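Local structure of kelch-like protein 7 (3II7) at residues A50-D55 with Y59-S64; L95-A100 with I104-G109; S232-K237 with H264-N269. The protein serves through this kelch-repeat domain and its other domains as a substrate-specific adapter of a CUL3-RBX1 E3 ubiquitin ligase, directing substrate proteins to ubiquitination and degradation. One frame throughout, in Å; residues are numbered along the deposited sequence. Where two conformers were deposited one is given.

Contact 1 of 3, residues A50-D55 with Y59-S64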
ATOM      1  N   ALA A  50       0.571  -5.314   6.186  1.00  4.79           N
ATOM      2  CA  ALA A  50       1.198  -4.548   5.114  1.00  5.93           C
ATOM      3  C   ALA A  50       2.247  -5.392   4.437  1.00  6.22           C
ATOM      4  O   ALA A  50       2.731  -6.361   5.012  1.00  5.86           O
ATOM      5  CB  ALA A  50       1.837  -3.268   5.659  1.00  8.77           C
ATOM      6  N   CYS A  51       2.592  -5.028   3.199  1.00  8.11           N
ATOM      7  CA  CYS A  51       3.665  -5.735   2.505  1.00  7.29           C
ATOM      8  C   CYS A  51       4.580  -4.759   1.794  1.00  7.63           C
ATOM      9  O   CYS A  51       4.212  -3.598   1.591  1.00  8.25           O
ATOM     10  CB  CYS A  51       3.127  -6.771   1.549  1.00 10.47           C
ATOM     11  SG  CYS A  51       2.561  -6.129   0.017  1.00 10.10           S
ATOM     12  N   VAL A  52       5.787  -5.200   1.481  1.00  6.39           N
ATOM     13  CA  VAL A  52       6.744  -4.351   0.807  0.50  6.07           C
ATOM     14  C   VAL A  52       7.742  -5.247   0.087  1.00  7.12           C
ATOM     15  O   VAL A  52       8.053  -6.331   0.563  1.00  9.00           O
ATOM     16  CB  VAL A  52       7.461  -3.383   1.835  0.50  7.95           C
ATOM     17  CG1 VAL A  52       7.885  -4.162   3.100  0.50  4.70           C
ATOM     18  CG2 VAL A  52       8.648  -2.666   1.213  0.50 14.18           C
ATOM     19  N   PHE A  53       8.213  -4.787  -1.065  1.00  6.08           N
ATOM     20  CA  PHE A  53       9.196  -5.525  -1.833  1.00  3.43           C
ATOM     21  C   PHE A  53      10.551  -4.849  -1.790  1.00  5.96           C
ATOM     22  O   PHE A  53      10.642  -3.627  -1.980  1.00  7.29           O
ATOM     23  CB  PHE A  53       8.744  -5.650  -3.271  1.00  5.98           C
ATOM     24  CG  PHE A  53       9.713  -6.351  -4.138  1.00  7.88           C
ATOM     25  CD1 PHE A  53       9.805  -7.744  -4.111  1.00  7.26           C
ATOM     26  CD2 PHE A  53      10.541  -5.646  -5.000  1.00  5.91           C
ATOM     27  CE1 PHE A  53      10.705  -8.400  -4.956  1.00  7.12           C
ATOM     28  CE2 PHE A  53      11.455  -6.306  -5.820  1.00  5.88           C
ATOM     29  CZ  PHE A  53      11.530  -7.661  -5.805  1.00  4.33           C
ATOM     30  N   TRP A  54      11.606  -5.637  -1.549  1.00  6.37           N
ATOM     31  CA  TRP A  54      12.986  -5.150  -1.684  1.00  5.71           C
ATOM     32  C   TRP A  54      13.911  -6.298  -2.076  1.00  6.78           C
ATOM     33  O   TRP A  54      13.893  -7.333  -1.436  1.00  6.73           O
ATOM     34  CB  TRP A  54      13.513  -4.497  -0.401  1.00  3.84           C
ATOM     35  CG  TRP A  54      14.885  -3.991  -0.582  1.00  5.74           C
ATOM     36  CD1 TRP A  54      16.038  -4.579  -0.151  1.00  7.61           C
ATOM     37  CD2 TRP A  54      15.282  -2.849  -1.346  1.00  7.80           C
ATOM     38  NE1 TRP A  54      17.122  -3.864  -0.574  1.00 13.03           N
ATOM     39  CE2 TRP A  54      16.688  -2.786  -1.303  1.00  9.81           C
ATOM     40  CE3 TRP A  54      14.578  -1.856  -2.046  1.00 12.02           C
ATOM     41  CZ2 TRP A  54      17.411  -1.775  -1.940  1.00 16.33           C
ATOM     42  CZ3 TRP A  54      15.299  -0.842  -2.670  1.00 17.04           C
ATOM     43  CH2 TRP A  54      16.700  -0.813  -2.612  1.00 11.67           C
ATOM     44  N   ASP A  55      14.720  -6.080  -3.123  1.00  5.20           N
ATOM     45  CA  ASP A  55      15.814  -7.005  -3.504  1.00  7.20           C
ATOM     46  C   ASP A  55      15.394  -8.482  -3.453  1.00  6.12           C
ATOM     47  O   ASP A  55      15.917  -9.299  -2.682  1.00  8.35           O
ATOM     48  CB  ASP A  55      17.031  -6.742  -2.626  1.00  9.52           C
ATOM     49  CG  ASP A  55      18.262  -7.502  -3.064  1.00 13.88           C
ATOM     50  OD1 ASP A  55      18.438  -7.780  -4.274  1.00 13.98           O
ATOM     51  OD2 ASP A  55      19.062  -7.814  -2.170  1.00 18.00           O
ATOM     52  N   TYR A  59       8.164  -8.770   1.881  1.00  5.84           N
ATOM     53  CA  TYR A  59       8.012  -8.838   3.341  1.00  6.18           C
ATOM     54  C   TYR A  59       6.566  -8.578   3.695  1.00  6.17           C
ATOM     55  O   TYR A  59       5.965  -7.556   3.240  1.00  5.16           O
ATOM     56  CB  TYR A  59       8.889  -7.786   4.023  1.00  5.49           C
ATOM     57  CG  TYR A  59      10.357  -7.998   3.778  1.00  8.28           C
ATOM     58  CD1 TYR A  59      11.142  -8.699   4.690  1.00  8.58           C
ATOM     59  CD2 TYR A  59      10.956  -7.511   2.646  1.00  4.83           C
ATOM     60  CE1 TYR A  59      12.491  -8.899   4.465  1.00 10.63           C
ATOM     61  CE2 TYR A  59      12.315  -7.678   2.409  1.00  7.48           C
ATOM     62  CZ  TYR A  59      13.082  -8.382   3.318  1.00  8.51           C
ATOM     63  OH  TYR A  59      14.410  -8.572   3.082  1.00  6.63           O
ATOM     64  N   ILE A  60       5.994  -9.492   4.483  1.00  6.02           N
ATOM     65  CA  ILE A  60       4.622  -9.363   4.982  1.00  4.82           C
ATOM     66  C   ILE A  60       4.715  -9.164   6.479  1.00  5.50           C
ATOM     67  O   ILE A  60       5.312 -10.002   7.203  1.00  5.67           O
ATOM     68  CB  ILE A  60       3.795 -10.595   4.651  1.00  5.20           C
ATOM     69  CG1 ILE A  60       3.607 -10.686   3.136  1.00 11.33           C
ATOM     70  CG2 ILE A  60       2.378 -10.533   5.357  1.00  6.42           C
ATOM     71  CD1 ILE A  60       2.926 -11.913   2.657  1.00 18.19           C
ATOM     72  N   LEU A  61       4.193  -8.039   6.948  1.00  5.25           N
ATOM     73  CA  LEU A  61       4.406  -7.641   8.343  1.00  8.54           C
ATOM     74  C   LEU A  61       3.172  -6.971   8.955  1.00  6.59           C
ATOM     75  O   LEU A  61       2.308  -6.450   8.239  1.00  5.75           O
ATOM     76  CB  LEU A  61       5.673  -6.762   8.439  1.00  8.97           C
ATOM     77  CG  LEU A  61       5.698  -5.507   7.572  1.00 10.78           C
ATOM     78  CD1 LEU A  61       4.945  -4.372   8.245  1.00 25.86           C
ATOM     79  CD2 LEU A  61       7.136  -5.114   7.281  1.00 16.04           C
ATOM     80  N   GLY A  62       3.090  -7.023  10.291  1.00  6.91           N
ATOM     81  CA  GLY A  62       1.973  -6.443  11.009  1.00  7.46           C
ATOM     82  C   GLY A  62       0.700  -7.252  10.867  1.00  4.80           C
ATOM     83  O   GLY A  62       0.708  -8.418  10.391  1.00  5.49           O
ATOM     84  N   GLY A  63      -0.402  -6.653  11.291  1.00  4.69           N
ATOM     85  CA  GLY A  63      -1.669  -7.306  11.240  1.00  6.67           C
ATOM     86  C   GLY A  63      -1.896  -8.300  12.362  1.00  6.14           C
ATOM     87  O   GLY A  63      -1.070  -8.466  13.281  1.00  8.08           O
ATOM     88  N   SER A  64      -3.028  -8.967  12.277  1.00  7.93           N
ATOM     89  CA  SER A  64      -3.474  -9.847  13.348  0.50  5.01           C
ATOM     90  C   SER A  64      -4.247 -11.030  12.811  1.00  7.66           C
ATOM     91  O   SER A  64      -4.706 -11.025  11.667  1.00  8.26           O
ATOM     92  CB  SER A  64      -4.359  -9.062  14.315  0.50  4.14           C
ATOM     93  OG  SER A  64      -5.470  -8.454  13.639  0.50  5.52           O
TER
HETATM   94  O   HOH W   1      15.474  -7.884   0.826  1.00 10.42           O

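Contact 2 of 3, residues L95-A100 with I104-G109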
ATOM      1  N   LEU A  95      -1.069  -0.561   9.594  1.00  4.55           N
ATOM      2  CA  LEU A  95       0.198   0.151   9.356  1.00  7.22           C
ATOM      3  C   LEU A  95       0.462   0.190   7.846  1.00  8.00           C
ATOM      4  O   LEU A  95      -0.176  -0.530   7.080  1.00  6.57           O
ATOM      5  CB  LEU A  95       1.340  -0.549  10.095  1.00  4.36           C
ATOM      6  CG  LEU A  95       1.907  -1.862   9.535  1.00  4.67           C
ATOM      7  CD1 LEU A  95       3.015  -2.338  10.463  1.00  5.84           C
ATOM      8  CD2 LEU A  95       0.846  -2.934   9.336  1.00  7.99           C
ATOM      9  N   ALA A  96       1.377   1.052   7.431  1.00  8.34           N
ATOM     10  CA  ALA A  96       1.810   1.131   6.063  1.00  6.28           C
ATOM     11  C   ALA A  96       3.294   0.791   6.023  1.00  5.13           C
ATOM     12  O   ALA A  96       3.996   0.888   7.031  1.00  5.10           O
ATOM     13  CB  ALA A  96       1.557   2.521   5.493  1.00  5.06           C
ATOM     14  N   ALA A  97       3.761   0.366   4.861  1.00  5.23           N
ATOM     15  CA  ALA A  97       5.161  -0.004   4.685  1.00  5.67           C
ATOM     16  C   ALA A  97       5.668   0.332   3.312  1.00  4.84           C
ATOM     17  O   ALA A  97       4.902   0.288   2.330  1.00  8.18           O
ATOM     18  CB  ALA A  97       5.376  -1.516   4.994  1.00  6.63           C
ATOM     19  N   CYS A  98       6.971   0.619   3.223  1.00  4.42           N
ATOM     20  CA  CYS A  98       7.649   0.812   1.966  1.00  2.63           C
ATOM     21  C   CYS A  98       9.141   0.535   2.155  1.00  5.84           C
ATOM     22  O   CYS A  98       9.586   0.330   3.278  1.00  8.07           O
ATOM     23  CB  CYS A  98       7.359   2.192   1.371  1.00  4.90           C
ATOM     24  SG  CYS A  98       8.195   3.529   2.184  1.00  9.40           S
ATOM     25  N   ALA A  99       9.914   0.532   1.065  1.00  4.61           N
ATOM     26  CA  ALA A  99      11.349   0.282   1.162  1.00  5.74           C
ATOM     27  C   ALA A  99      12.127   1.397   0.512  1.00  8.05           C
ATOM     28  O   ALA A  99      11.718   1.941  -0.535  1.00  7.62           O
ATOM     29  CB  ALA A  99      11.693  -1.032   0.482  1.00  5.33           C
ATOM     30  N   ALA A 100      13.246   1.749   1.132  1.00  6.41           N
ATOM     31  CA  ALA A 100      14.177   2.706   0.557  1.00 10.50           C
ATOM     32  C   ALA A 100      15.599   2.320   0.930  1.00 11.77           C
ATOM     33  O   ALA A 100      15.907   2.186   2.127  1.00  9.06           O
ATOM     34  CB  ALA A 100      13.863   4.142   1.056  1.00 12.92           C
ATOM     35  N   ILE A 104      13.432  -1.417   5.266  1.00  6.17           N
ATOM     36  CA  ILE A 104      11.978  -1.533   5.222  1.00  8.35           C
ATOM     37  C   ILE A 104      11.391  -0.653   6.308  1.00 10.20           C
ATOM     38  O   ILE A 104      11.615  -0.904   7.489  1.00 15.96           O
ATOM     39  CB  ILE A 104      11.514  -2.986   5.492  1.00 10.10           C
ATOM     40  CG1 ILE A 104      12.202  -3.985   4.548  1.00 16.54           C
ATOM     41  CG2 ILE A 104      10.019  -3.075   5.408  1.00 13.78           C
ATOM     42  CD1 ILE A 104      12.129  -3.667   3.134  1.00 15.89           C
ATOM     43  N   TYR A 105      10.612   0.343   5.912  1.00  4.71           N
ATOM     44  CA  TYR A 105       9.977   1.261   6.839  1.00  5.64           C
ATOM     45  C   TYR A 105       8.529   0.875   7.094  1.00  7.98           C
ATOM     46  O   TYR A 105       7.820   0.420   6.188  1.00  7.56           O
ATOM     47  CB  TYR A 105      10.044   2.703   6.317  1.00  5.99           C
ATOM     48  CG  TYR A 105      11.446   3.247   6.180  1.00  7.84           C
ATOM     49  CD1 TYR A 105      12.017   4.011   7.183  1.00  4.87           C
ATOM     50  CD2 TYR A 105      12.194   3.013   5.027  1.00 11.45           C
ATOM     51  CE1 TYR A 105      13.295   4.513   7.069  1.00  7.89           C
ATOM     52  CE2 TYR A 105      13.500   3.527   4.902  1.00  9.52           C
ATOM     53  CZ  TYR A 105      14.027   4.274   5.939  1.00  9.36           C
ATOM     54  OH  TYR A 105      15.300   4.785   5.828  1.00 10.25           O
ATOM     55  N   THR A 106       8.131   1.019   8.353  1.00  5.83           N
ATOM     56  CA  THR A 106       6.746   0.761   8.789  1.00  2.96           C
ATOM     57  C   THR A 106       6.257   1.942   9.565  1.00  5.23           C
ATOM     58  O   THR A 106       6.972   2.455  10.424  1.00  5.65           O
ATOM     59  CB  THR A 106       6.640  -0.553   9.619  1.00  6.82           C
ATOM     60  OG1 THR A 106       7.353  -0.437  10.841  1.00  8.91           O
ATOM     61  CG2 THR A 106       7.206  -1.750   8.816  1.00 10.02           C
ATOM     62  N   SER A 107       5.035   2.396   9.270  1.00  5.36           N
ATOM     63  CA  SER A 107       4.475   3.597   9.910  1.00  5.25           C
ATOM     64  C   SER A 107       3.054   3.446  10.341  1.00  3.48           C
ATOM     65  O   SER A 107       2.232   2.823   9.679  1.00  4.76           O
ATOM     66  CB  SER A 107       4.533   4.811   8.953  1.00  5.37           C
ATOM     67  OG  SER A 107       3.687   4.589   7.822  1.00  6.60           O
ATOM     68  N   GLY A 108       2.759   4.077  11.473  1.00  4.34           N
ATOM     69  CA  GLY A 108       1.409   4.192  11.944  1.00  4.20           C
ATOM     70  C   GLY A 108       0.778   2.876  12.297  1.00  3.07           C
ATOM     71  O   GLY A 108       1.465   1.918  12.722  1.00  4.28           O
ATOM     72  N   GLY A 109      -0.545   2.828  12.143  1.00  6.09           N
ATOM     73  CA  GLY A 109      -1.318   1.647  12.546  1.00  4.34           C
ATOM     74  C   GLY A 109      -1.886   1.804  13.935  1.00  8.44           C
ATOM     75  O   GLY A 109      -1.762   2.849  14.537  1.00  7.83           O
TER
HETATM   76  O   HOH W   2      16.505   4.380   3.516  1.00 14.94           O

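Contact 3 of 3, residues S232-K237 with H264-N269. With EDO (1,2-ethanediol), chain J.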
ATOM      1  N   SER A 232      -8.712  12.522 -13.895  1.00  3.70           N
ATOM      2  CA  SER A 232      -9.971  11.863 -14.226  1.00  2.78           C
ATOM      3  C   SER A 232     -10.297  10.804 -13.193  1.00  2.00           C
ATOM      4  O   SER A 232      -9.395  10.103 -12.698  1.00  4.28           O
ATOM      5  CB  SER A 232      -9.902  11.194 -15.608  1.00  4.84           C
ATOM      6  OG  SER A 232      -9.931  12.169 -16.659  1.00  8.95           O
ATOM      7  N   PRO A 233     -11.599  10.646 -12.884  1.00  2.70           N
ATOM      8  CA  PRO A 233     -11.987   9.654 -11.892  1.00  2.86           C
ATOM      9  C   PRO A 233     -12.054   8.258 -12.429  1.00  3.55           C
ATOM     10  O   PRO A 233     -12.208   8.052 -13.659  1.00  4.94           O
ATOM     11  CB  PRO A 233     -13.382  10.115 -11.468  1.00  7.03           C
ATOM     12  CG  PRO A 233     -13.932  10.797 -12.696  1.00  8.52           C
ATOM     13  CD  PRO A 233     -12.750  11.460 -13.331  1.00  5.29           C
ATOM     14  N   MET A 234     -11.954   7.280 -11.519  1.00  5.13           N
ATOM     15  CA  MET A 234     -12.154   5.889 -11.856  1.00  6.24           C
ATOM     16  C   MET A 234     -13.579   5.665 -12.303  1.00  3.20           C
ATOM     17  O   MET A 234     -14.488   6.337 -11.828  1.00  4.75           O
ATOM     18  CB  MET A 234     -11.911   4.980 -10.639  1.00  8.35           C
ATOM     19  CG  MET A 234     -10.494   4.869 -10.177  1.00  7.95           C
ATOM     20  SD  MET A 234     -10.403   3.686  -8.790  1.00 10.43           S
ATOM     21  CE  MET A 234     -10.999   4.772  -7.556  1.00  7.79           C
ATOM     22  N   PRO A 235     -13.794   4.656 -13.181  1.00  5.70           N
ATOM     23  CA  PRO A 235     -15.176   4.277 -13.574  1.00  6.54           C
ATOM     24  C   PRO A 235     -15.990   3.519 -12.498  1.00  5.83           C
ATOM     25  O   PRO A 235     -17.154   3.148 -12.743  1.00  9.62           O
ATOM     26  CB  PRO A 235     -14.961   3.410 -14.813  1.00 11.80           C
ATOM     27  CG  PRO A 235     -13.603   2.936 -14.743  1.00  9.76           C
ATOM     28  CD  PRO A 235     -12.786   3.932 -13.953  1.00  9.14           C
ATOM     29  N   TRP A 236     -15.407   3.341 -11.308  1.00  6.09           N
ATOM     30  CA  TRP A 236     -15.967   2.525 -10.247  1.00  4.64           C
ATOM     31  C   TRP A 236     -15.839   3.324  -8.964  1.00  4.58           C
ATOM     32  O   TRP A 236     -14.771   3.901  -8.691  1.00  6.75           O
ATOM     33  CB  TRP A 236     -15.141   1.252 -10.132  1.00  7.13           C
ATOM     34  CG  TRP A 236     -15.512   0.301  -9.010  1.00  4.15           C
ATOM     35  CD1 TRP A 236     -16.523  -0.652  -9.017  1.00  5.54           C
ATOM     36  CD2 TRP A 236     -14.828   0.138  -7.779  1.00  5.38           C
ATOM     37  NE1 TRP A 236     -16.509  -1.352  -7.847  1.00  5.89           N
ATOM     38  CE2 TRP A 236     -15.491  -0.887  -7.060  1.00  4.21           C
ATOM     39  CE3 TRP A 236     -13.731   0.784  -7.178  1.00  6.67           C
ATOM     40  CZ2 TRP A 236     -15.076  -1.295  -5.802  1.00  6.30           C
ATOM     41  CZ3 TRP A 236     -13.332   0.370  -5.912  1.00  2.30           C
ATOM     42  CH2 TRP A 236     -14.008  -0.655  -5.247  1.00  5.12           C
ATOM     43  N   LYS A 237     -16.888   3.332  -8.174  1.00  4.50           N
ATOM     44  CA  LYS A 237     -16.887   4.046  -6.873  1.00  2.98           C
ATOM     45  C   LYS A 237     -17.099   3.057  -5.745  1.00  2.00           C
ATOM     46  O   LYS A 237     -18.183   2.510  -5.599  1.00  6.78           O
ATOM     47  CB  LYS A 237     -18.003   5.080  -6.854  1.00  4.23           C
ATOM     48  CG  LYS A 237     -17.989   5.980  -5.664  1.00  5.40           C
ATOM     49  CD  LYS A 237     -18.785   7.258  -5.899  1.00  9.58           C
ATOM     50  CE  LYS A 237     -18.669   8.180  -4.745  1.00 11.39           C
ATOM     51  NZ  LYS A 237     -19.516   9.431  -4.968  1.00 10.25           N
ATOM     52  N   HIS A 264     -13.915  -6.353 -12.456  1.00  6.05           N
ATOM     53  CA  HIS A 264     -12.903  -6.386 -13.521  1.00  2.68           C
ATOM     54  C   HIS A 264     -11.891  -5.307 -13.270  1.00  4.44           C
ATOM     55  O   HIS A 264     -12.213  -4.282 -12.695  1.00  4.50           O
ATOM     56  CB  HIS A 264     -13.545  -6.201 -14.887  1.00  5.45           C
ATOM     57  CG  HIS A 264     -14.310  -7.394 -15.334  1.00  5.06           C
ATOM     58  ND1 HIS A 264     -15.602  -7.634 -14.914  1.00  6.80           N
ATOM     59  CD2 HIS A 264     -13.949  -8.464 -16.091  1.00  9.43           C
ATOM     60  CE1 HIS A 264     -16.020  -8.785 -15.428  1.00  8.20           C
ATOM     61  NE2 HIS A 264     -15.030  -9.312 -16.138  1.00  6.84           N
ATOM     62  N   ILE A 265     -10.651  -5.531 -13.692  1.00  4.87           N
ATOM     63  CA  ILE A 265      -9.589  -4.603 -13.364  1.00  4.36           C
ATOM     64  C   ILE A 265      -9.794  -3.256 -14.042  1.00  3.44           C
ATOM     65  O   ILE A 265     -10.428  -3.157 -15.105  1.00  4.43           O
ATOM     66  CB  ILE A 265      -8.148  -5.170 -13.676  1.00  6.49           C
ATOM     67  CG1 ILE A 265      -7.892  -5.260 -15.167  1.00  5.15           C
ATOM     68  CG2 ILE A 265      -7.935  -6.564 -13.017  1.00  3.39           C
ATOM     69  CD1 ILE A 265      -6.429  -5.476 -15.527  1.00  3.16           C
ATOM     70  N   LEU A 266      -9.223  -2.227 -13.431  1.00  3.34           N
ATOM     71  CA  LEU A 266      -9.208  -0.891 -13.989  1.00  3.19           C
ATOM     72  C   LEU A 266      -7.759  -0.521 -14.349  1.00  5.91           C
ATOM     73  O   LEU A 266      -6.812  -0.892 -13.645  1.00  5.61           O
ATOM     74  CB  LEU A 266      -9.711   0.142 -12.964  1.00  5.70           C
ATOM     75  CG  LEU A 266     -11.057  -0.117 -12.297  1.00  5.52           C
ATOM     76  CD1 LEU A 266     -11.400   0.989 -11.323  1.00  6.49           C
ATOM     77  CD2 LEU A 266     -12.212  -0.319 -13.334  1.00  5.24           C
ATOM     78  N   GLU A 267      -7.591   0.204 -15.446  1.00  4.17           N
ATOM     79  CA  GLU A 267      -6.264   0.610 -15.899  1.00  3.19           C
ATOM     80  C   GLU A 267      -6.289   2.096 -16.182  1.00  2.19           C
ATOM     81  O   GLU A 267      -7.183   2.584 -16.864  1.00  4.48           O
ATOM     82  CB  GLU A 267      -5.879  -0.141 -17.155  1.00  5.10           C
ATOM     83  CG  GLU A 267      -5.925  -1.627 -17.019  1.00  6.63           C
ATOM     84  CD  GLU A 267      -5.626  -2.324 -18.326  1.00  9.54           C
ATOM     85  OE1 GLU A 267      -4.490  -2.204 -18.819  1.00 11.02           O
ATOM     86  OE2 GLU A 267      -6.502  -3.027 -18.827  1.00 11.40           O
ATOM     87  N   TYR A 268      -5.302   2.809 -15.643  1.00  4.28           N
ATOM     88  CA  TYR A 268      -5.176   4.267 -15.832  1.00  3.14           C
ATOM     89  C   TYR A 268      -3.890   4.588 -16.576  1.00  2.24           C
ATOM     90  O   TYR A 268      -2.798   4.232 -16.106  1.00  2.71           O
ATOM     91  CB  TYR A 268      -5.183   4.982 -14.492  1.00  2.00           C
ATOM     92  CG  TYR A 268      -5.067   6.508 -14.579  1.00  3.59           C
ATOM     93  CD1 TYR A 268      -6.031   7.267 -15.217  1.00  3.58           C
ATOM     94  CD2 TYR A 268      -3.970   7.175 -14.027  1.00  6.08           C
ATOM     95  CE1 TYR A 268      -5.917   8.646 -15.296  1.00  3.71           C
ATOM     96  CE2 TYR A 268      -3.850   8.524 -14.078  1.00  5.05           C
ATOM     97  CZ  TYR A 268      -4.823   9.278 -14.729  1.00  4.15           C
ATOM     98  OH  TYR A 268      -4.641  10.639 -14.810  1.00  5.60           O
ATOM     99  N   ASN A 269      -4.018   5.266 -17.712  1.00  2.85           N
ATOM    100  CA  ASN A 269      -2.857   5.711 -18.458  1.00  2.24           C
ATOM    101  C   ASN A 269      -2.489   7.122 -17.984  1.00  4.64           C
ATOM    102  O   ASN A 269      -3.190   8.086 -18.291  1.00  4.73           O
ATOM    103  CB  ASN A 269      -3.159   5.693 -19.952  1.00  4.15           C
ATOM    104  CG  ASN A 269      -1.958   6.033 -20.785  1.00  3.75           C
ATOM    105  OD1 ASN A 269      -1.104   6.798 -20.357  1.00  6.80           O
ATOM    106  ND2 ASN A 269      -1.925   5.538 -22.017  1.00  7.42           N
TER
HETATM  107  C1  EDO J 959     -19.911   1.062  -9.276  1.00 34.19           C
HETATM  108  O1  EDO J 959     -19.410   2.396  -9.321  1.00 17.69           O
HETATM  109  C2  EDO J 959     -19.766   0.537  -7.872  1.00 27.77           C
HETATM  110  O2  EDO J 959     -20.452   1.384  -6.946  1.00 47.17           O

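Contact 1 of 3, residues A50-D55 with Y59-S64
Ala-50, Cys-51 and Val-52 pair antiparallel with Leu-61, Ile-60 and Tyr-59, the axes of strands 50-54 and 59-61 running 4.8 Å apart with their N-to-C directions at 159°. Ala-50 with Leu-61 and Val-52 with Tyr-59 are hydrogen-bonded pairs, each closed by two N-H...O=C bonds; the shortest joins Tyr-59 N to Val-52 O at 2.8 Å. Between them Cys-51 and Ile-60 form the non-hydrogen-bonded pair, where Cys-51 CA lies 3.0 Å from Tyr-59 O in a CA-H...O contact. Val-52, Tyr-59, Ala-50 and Leu-61 share one face of the sheet. There the methyl of Ala-50 is met by one branch of Leu-61, CB to CD1 4.2 Å. Val-52 was modelled in two conformers; in the one given, its CG1 meets Tyr-59 CB at 3.9 Å and the two side chains pass each other at a slant. This face packs on strands 96-100 and 103-107 of the next blade. On the reverse face Cys-51 CB rests loosely against Ile-60 CG1, and both side chains also touch Leu-290 of strand 290-295. The Tyr-59 ring, its CG anti to the carbonyl carbon (chi1 -63°), presents an edge to the carbonyl oxygen of Val-52. At its far end a water bridges the hydroxyl and the end of strand 50-54, 2.6 Å from Tyr-59 OH and donating to Trp-54 O at 2.8 Å. The direct polar links across the contact are thus four backbone bonds, with one water added, while the side chains meet by hydrocarbon packing, which suits a hairpin wedged between neighbouring blades.

Contact 2 of 3, residues L95-A100 with I104-G109
Ala-96 with Ser-107 and Cys-98 with Tyr-105 are the hydrogen-bonded pairs of an antiparallel hairpin, joined by four backbone bonds. Each pair exchanges two, the shortest being Tyr-105 N to Cys-98 O at 2.8 Å; the return bond, from Cys-98 N to Tyr-105 O, is longer at 3.1 Å. CA-H...O contacts supplement these bonds: Thr-106 CA approaches Ala-96 O, and Ala-97 CA lies 3.1 Å from Tyr-105 O. Apolar contacts occur on both faces. On the face of Ala-97 and Thr-106, the methyl of Ala-99 touches Ile-104 CD1 at 3.8 Å; chi1 and chi2 of Ile-104, both near -53°, fold the CD1 end back over the neighbouring strand. Leu-95 lies alongside Thr-106, pointing the same way, with Leu-95 CD1 4.1 Å from Thr-106 CB. Toward the turn, Ala-100 CB meets the ring of Tyr-105 at CE2, 3.9 Å away. One water adds to the polar links: in the plane of the Tyr-105 ring at its edge, it is 2.6 Å from Tyr-105 OH and donates to Ala-100 O. The side-chain hydroxyls find their hydrogen-bonding partners outside the two segments, Ser-107 OG with His-143 and Thr-106 OG1 with Glu-121 O and Arg-92. Farther along, Gly-108 and Gly-109 both have positive phi, and Gly-109 CA passes 3.7 Å from Leu-95 N. A pair of glycines following the second strand of a blade is characteristic of the kelch repeat, and the hairpin forms the two inner strands of one four-stranded blade of a six-bladed beta-propeller.

Contact 3 of 3, residues S232-K237 with H264-N269
The connection leaving the outermost strand of one propeller blade, residues 232-237, folds over the third strand of the next blade, 264-269, and a single leucine carries the contact. Leu-266 projects toward the loop and divides its two methyls among three residues. CD1 lies 3.8 Å from Met-234 SD and 3.9 Å from Trp-236 CB, while CD2 meets Pro-235 CG, also at 3.8 Å. Met-234 crosses Leu-266 at about a right angle, its chain bent at chi3 (-78°); Pro-235 and Leu-266 instead approach tip to tip. Trp-236 has CG anti to its own backbone nitrogen (chi1 176°), which carries the indole away from the leucine, leaving CB to make the touch. No hydrogen bond spans the segments. The loop is tied instead to strand 274-278, where Ser-232 O accepts from the indole NE1 of Trp-275. At Lys-237, 1,2-ethanediol, probably from the crystallisation liquor, takes a bond from Lys-237 N to its O1 (2.9 Å) and gives one from O2 to Lys-237 O. The connection between strands 227-230 and 242-246 thus packs on the next four-stranded blade of this six-bladed kelch propeller.

Overall arrangement
Contacts 1 and 2 are the equivalent inner hairpins of consecutive four-stranded blades, each pairing the end of one kelch repeat with the start of the next. The centres of contacts 1 and 2 lie about 8 Å apart and they pack directly: Leu-61 CD1 comes within 3.5 Å of Thr-106 CG2, and Val-52, in the conformer given, packs on Ile-104. Both are buried and rest on backbone hydrogen bonds, with a tyrosine-to-carbonyl water repeated in each. Contact 3, only partly buried, sits across the propeller from both. It joins an inter-blade loop of Kelch 5 to a strand of Kelch 6 by apolar side chains alone, with no direct hydrogen bond between its segments.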